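Local atomic coordinates of mannitol dehydrogenase (Pseudomonas fluorescens, PDB entry 1LJ8), a protein that binds NAD and probably catalyses the NAD-dependent oxidation of mannitol at its second carbon, as expected of a mannitol 2-dehydrogenase. Residues V257-F261 / R361-I367; D338-N342 / T389-L393. All blocks are in the same frame, centred on the assembly; numbering follows the deposited sequence.

Overall arrangement
Two-domain dehydrogenases show how one polypeptide both joins its domains and packs helices against each other within one of them. In contact 1, residues 257-261, on and just after the edge strand 256-258 of the Rossmann-domain sheet, meet residues 361-367 of the largely helical C-terminal domain. Contact 2 lies wholly within that second domain, between residues 338-342 and 389-393. The centres are about 27 Å apart and the nearest atoms about 11 Å, so the contacts do not touch, yet helices 325-339 and 351-362 are successive in the chain. Contact 1 is close to the cofactor, the E259 side chain being about 7 Å from bound NAD; contact 2 lies away from the annotated sites.

Contact 1: V257-F261 / R361-I367; sequences VCEPF and RFSNQAI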
loop_
_atom_site.group_PDB
_atom_site.type_symbol
_atom_site.label_atom_id
_atom_site.label_comp_id
_atom_site.label_asym_id
_atom_site.label_seq_id
_atom_site.Cartn_x
_atom_site.Cartn_y
_atom_site.Cartn_z
ATOM N N VAL A 257 -1.832 14.217 -2.254
ATOM C CA VAL A 257 -1.708 14.854 -0.938
ATOM C C VAL A 257 -1.013 13.842 -0.019
ATOM O O VAL A 257 -1.210 12.620 -0.168
ATOM C CB VAL A 257 -3.103 15.240 -0.329
ATOM C CG1 VAL A 257 -3.696 16.424 -1.126
ATOM C CG2 VAL A 257 -4.052 14.068 -0.342
ATOM N N CYS A 258 -0.225 14.335 0.939
ATOM C CA CYS A 258 0.522 13.405 1.806
ATOM C C CYS A 258 1.042 14.166 3.006
ATOM O O CYS A 258 1.055 15.404 3.009
ATOM C CB CYS A 258 1.731 12.825 1.030
ATOM S SG CYS A 258 2.861 14.082 0.288
ATOM N N GLU A 259 1.417 13.425 4.052
ATOM C CA GLU A 259 1.972 14.045 5.248
ATOM C C GLU A 259 3.407 14.486 4.987
ATOM O O GLU A 259 4.035 14.050 4.052
ATOM C CB GLU A 259 1.986 13.044 6.411
ATOM C CG GLU A 259 2.823 11.837 6.085
ATOM C CD GLU A 259 3.020 10.857 7.245
ATOM O OE1 GLU A 259 3.309 9.689 6.934
ATOM O OE2 GLU A 259 2.934 11.232 8.448
ATOM N N PRO A 260 3.943 15.355 5.846
ATOM C CA PRO A 260 5.325 15.838 5.698
ATOM C C PRO A 260 6.333 14.709 5.894
ATOM O O PRO A 260 7.348 14.641 5.199
ATOM C CB PRO A 260 5.477 16.899 6.825
ATOM C CG PRO A 260 4.083 17.255 7.204
ATOM C CD PRO A 260 3.200 16.074 6.889
ATOM N N PHE A 261 6.080 13.834 6.856
ATOM C CA PHE A 261 6.994 12.717 7.122
ATOM C C PHE A 261 7.100 11.784 5.887
ATOM O O PHE A 261 6.100 11.520 5.223
ATOM C CB PHE A 261 6.500 11.855 8.282
ATOM C CG PHE A 261 7.412 10.685 8.584
ATOM C CD1 PHE A 261 8.599 10.878 9.284
ATOM C CD2 PHE A 261 7.101 9.406 8.123
ATOM C CE1 PHE A 261 9.476 9.798 9.527
ATOM C CE2 PHE A 261 7.982 8.318 8.354
ATOM C CZ PHE A 261 9.151 8.512 9.049
ATOM N N ARG A 361 1.687 11.123 14.147
ATOM C CA ARG A 361 1.347 11.177 12.705
ATOM C C ARG A 361 -0.134 10.897 12.434
ATOM O O ARG A 361 -0.767 11.560 11.587
ATOM C CB ARG A 361 2.250 10.208 11.927
ATOM C CG ARG A 361 3.697 10.714 11.852
ATOM C CD ARG A 361 4.649 9.585 11.383
ATOM N NE ARG A 361 4.184 9.065 10.081
ATOM C CZ ARG A 361 4.522 7.857 9.596
ATOM N NH1 ARG A 361 5.330 7.049 10.294
ATOM N NH2 ARG A 361 4.039 7.456 8.413
ATOM N N PHE A 362 -0.724 9.959 13.159
ATOM C CA PHE A 362 -2.152 9.719 12.938
ATOM C C PHE A 362 -3.010 10.880 13.470
ATOM O O PHE A 362 -4.154 11.021 13.078
ATOM C CB PHE A 362 -2.644 8.454 13.666
ATOM C CG PHE A 362 -2.200 7.149 13.053
ATOM C CD1 PHE A 362 -2.671 5.954 13.600
ATOM C CD2 PHE A 362 -1.314 7.094 11.991
ATOM C CE1 PHE A 362 -2.255 4.715 13.085
ATOM C CE2 PHE A 362 -0.874 5.862 11.462
ATOM C CZ PHE A 362 -1.351 4.673 12.018
ATOM N N SER A 363 -2.454 11.683 14.387
ATOM C CA SER A 363 -3.172 12.825 14.980
ATOM C C SER A 363 -3.121 14.067 14.101
ATOM O O SER A 363 -3.767 15.094 14.406
ATOM C CB SER A 363 -2.599 13.134 16.386
ATOM O OG SER A 363 -2.731 11.988 17.233
ATOM N N ASN A 364 -2.360 13.978 13.005
ATOM C CA ASN A 364 -2.249 15.087 12.023
ATOM C C ASN A 364 -3.674 15.460 11.550
ATOM O O ASN A 364 -4.367 14.707 10.860
ATOM C CB ASN A 364 -1.363 14.588 10.860
ATOM C CG ASN A 364 -1.203 15.593 9.734
ATOM O OD1 ASN A 364 -1.916 16.594 9.637
ATOM N ND2 ASN A 364 -0.256 15.298 8.844
ATOM N N GLN A 365 -4.150 16.638 11.922
ATOM C CA GLN A 365 -5.519 16.989 11.544
ATOM C C GLN A 365 -5.610 17.535 10.133
ATOM O O GLN A 365 -6.619 17.344 9.459
ATOM C CB GLN A 365 -6.095 18.058 12.497
ATOM C CG GLN A 365 -5.800 17.795 13.979
ATOM C CD GLN A 365 -6.796 16.859 14.641
ATOM O OE1 GLN A 365 -8.008 17.087 14.579
ATOM N NE2 GLN A 365 -6.289 15.793 15.294
ATOM N N ALA A 366 -4.554 18.199 9.683
ATOM C CA ALA A 366 -4.597 18.829 8.364
ATOM C C ALA A 366 -4.671 17.847 7.202
ATOM O O ALA A 366 -5.287 18.148 6.190
ATOM C CB ALA A 366 -3.383 19.693 8.199
ATOM N N ILE A 367 -4.044 16.679 7.366
ATOM C CA ILE A 367 -3.975 15.682 6.278
ATOM C C ILE A 367 -5.316 15.090 5.875
ATOM O O ILE A 367 -5.535 14.742 4.706
ATOM C CB ILE A 367 -2.937 14.569 6.656
ATOM C CG1 ILE A 367 -2.525 13.686 5.445
ATOM C CG2 ILE A 367 -3.527 13.712 7.766
ATOM C CD1 ILE A 367 -1.957 14.455 4.252
HETATM O O HOH W 1 0.625 12.553 9.431
#
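Where two domains meet, a buried carboxylate needs a full set of partners, and E259 shows how these can be assembled. Its OE1 takes a hydrogen bond from R361 NH2 at 2.8 Å, while its OE2 takes one from R361 NE at 3.0 Å; both belong to a salt bridge in which E259 OE1 lies at the guanidinium edge, near its plane. OE1 also accepts from the backbone N of I232, and R361 NH2 makes a second salt bridge to D230. F261, extended in the t rotamer, lies over one face of the same guanidinium, with CD2 3.3 Å from R361 CZ. Water 1 ties the rest together: it donates to E259 OE2 (2.8 Å) and to R361 O (2.8 Å), and accepts from N364 ND2 (2.9 Å). That amide nitrogen also reaches L88 O, while N364 OD1 accepts from the backbone N of I367 at 3.1 Å, an Asx motif that turns the chain at N364-I367. The turn brings I367 against the strand end, its CD1 3.3 Å from C258 C and 3.5 Å from E259 N. On the far side of the strand, C258 lies beside T233, an NAD-binding residue. Such a charged, water-bridged junction fastens the edge strand of the Rossmann sheet to the C-terminal domain close to the cofactor site.

Contact 2: D338-N342 / T389-L393; sequences DVTPN and TINRL
Helix-to-helix packing inside the C-terminal domain is illustrated here by D338 and V339 of helix 325-339, which with the 3-10 segment 340-342 are set against one turn of helix 387-396. V339 and T389 have CA atoms 6.2 Å apart, N342 and R392 7.4 Å. The 3-10 turn carries a bond from N342 N to V339 O (2.9 Å), the helix one from L393 N to T389 O (3.0 Å). N342, in an m rotamer, points toward the helix: its OD1 lies 3.4 Å from R392 CG and bonds to R398, and its CB sits over one face of the R392 guanidinium. R392, t at chi1 and p at chi2, pairs through NE with D396, while its NH2 donates to water 2 (2.7 Å), which donates to P341 O (3.2 Å). T389, also m, packs CG2 4.1 Å from D338 O and from N342 ND2. Water 3 completes the seam, 2.8 Å from N342 ND2 and 2.7 Å from T389 OG1.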
loop_
_atom_site.group_PDB
_atom_site.type_symbol
_atom_site.label_atom_id
_atom_site.label_comp_id
_atom_site.label_asym_id
_atom_site.label_seq_id
_atom_site.Cartn_x
_atom_site.Cartn_y
_atom_site.Cartn_z
ATOM N N ASP A 338 0.211 -6.330 22.513
ATOM C CA ASP A 338 0.044 -7.413 21.549
ATOM C C ASP A 338 1.128 -7.492 20.500
ATOM O O ASP A 338 1.654 -8.579 20.249
ATOM C CB ASP A 338 -1.349 -7.318 20.871
ATOM C CG ASP A 338 -2.509 -7.370 21.893
ATOM O OD1 ASP A 338 -2.326 -8.047 22.941
ATOM O OD2 ASP A 338 -3.592 -6.756 21.655
ATOM N N VAL A 339 1.483 -6.352 19.911
ATOM C CA VAL A 339 2.486 -6.366 18.846
ATOM C C VAL A 339 3.939 -6.278 19.306
ATOM O O VAL A 339 4.770 -7.058 18.870
ATOM C CB VAL A 339 2.207 -5.176 17.817
ATOM C CG1 VAL A 339 3.291 -5.164 16.705
ATOM C CG2 VAL A 339 0.757 -5.327 17.228
ATOM N N THR A 340 4.237 -5.320 20.180
ATOM C CA THR A 340 5.626 -5.088 20.587
ATOM C C THR A 340 6.422 -6.301 21.017
ATOM O O THR A 340 7.554 -6.499 20.544
ATOM C CB THR A 340 5.699 -3.941 21.670
ATOM O OG1 THR A 340 5.300 -2.698 21.064
ATOM C CG2 THR A 340 7.132 -3.777 22.179
ATOM N N PRO A 341 5.855 -7.156 21.879
ATOM C CA PRO A 341 6.622 -8.346 22.315
ATOM C C PRO A 341 6.981 -9.301 21.183
ATOM O O PRO A 341 7.813 -10.208 21.362
ATOM C CB PRO A 341 5.674 -9.052 23.302
ATOM C CG PRO A 341 4.756 -7.963 23.813
ATOM C CD PRO A 341 4.521 -7.119 22.521
ATOM N N ASN A 342 6.332 -9.151 20.034
ATOM C CA ASN A 342 6.568 -10.079 18.924
ATOM C C ASN A 342 7.652 -9.602 17.950
ATOM O O ASN A 342 8.065 -10.358 17.046
ATOM C CB ASN A 342 5.288 -10.257 18.068
ATOM C CG ASN A 342 4.034 -10.548 18.887
ATOM O OD1 ASN A 342 4.114 -10.932 20.049
ATOM N ND2 ASN A 342 2.860 -10.365 18.263
ATOM N N THR A 389 0.019 -11.193 13.903
ATOM C CA THR A 389 -0.022 -10.845 15.325
ATOM C C THR A 389 -0.982 -11.797 16.050
ATOM O O THR A 389 -0.633 -12.339 17.109
ATOM C CB THR A 389 -0.485 -9.351 15.518
ATOM O OG1 THR A 389 0.553 -8.495 15.015
ATOM C CG2 THR A 389 -0.773 -9.033 17.002
ATOM N N ILE A 390 -2.202 -11.980 15.516
ATOM C CA ILE A 390 -3.170 -12.881 16.143
ATOM C C ILE A 390 -2.581 -14.289 16.279
ATOM O O ILE A 390 -2.712 -14.926 17.334
ATOM C CB ILE A 390 -4.479 -12.981 15.321
ATOM C CG1 ILE A 390 -5.236 -11.641 15.436
ATOM C CG2 ILE A 390 -5.398 -14.119 15.862
ATOM C CD1 ILE A 390 -6.388 -11.524 14.444
ATOM N N ASN A 391 -1.954 -14.781 15.219
ATOM C CA ASN A 391 -1.409 -16.149 15.297
ATOM C C ASN A 391 -0.389 -16.291 16.415
ATOM O O ASN A 391 -0.280 -17.344 17.067
ATOM C CB ASN A 391 -0.722 -16.557 13.978
ATOM C CG ASN A 391 -1.712 -16.813 12.857
ATOM O OD1 ASN A 391 -2.919 -16.982 13.102
ATOM N ND2 ASN A 391 -1.211 -16.819 11.607
ATOM N N ARG A 392 0.410 -15.260 16.599
ATOM C CA ARG A 392 1.424 -15.311 17.650
ATOM C C ARG A 392 0.725 -15.305 19.015
ATOM O O ARG A 392 1.129 -15.995 19.950
ATOM C CB ARG A 392 2.381 -14.109 17.497
ATOM C CG ARG A 392 3.365 -13.890 18.660
ATOM C CD ARG A 392 4.333 -15.113 18.808
ATOM N NE ARG A 392 5.437 -14.734 19.692
ATOM C CZ ARG A 392 6.544 -14.105 19.272
ATOM N NH1 ARG A 392 6.706 -13.803 17.988
ATOM N NH2 ARG A 392 7.462 -13.727 20.162
ATOM N N LEU A 393 -0.333 -14.516 19.157
ATOM C CA LEU A 393 -1.028 -14.501 20.444
ATOM C C LEU A 393 -1.638 -15.874 20.730
ATOM O O LEU A 393 -1.580 -16.371 21.862
ATOM C CB LEU A 393 -2.140 -13.441 20.460
ATOM C CG LEU A 393 -1.689 -11.985 20.190
ATOM C CD1 LEU A 393 -2.894 -11.009 20.149
ATOM C CD2 LEU A 393 -0.722 -11.568 21.305
HETATM O O HOH W 2 9.524 -12.138 19.510
HETATM O O HOH W 3 3.099 -9.094 15.762
#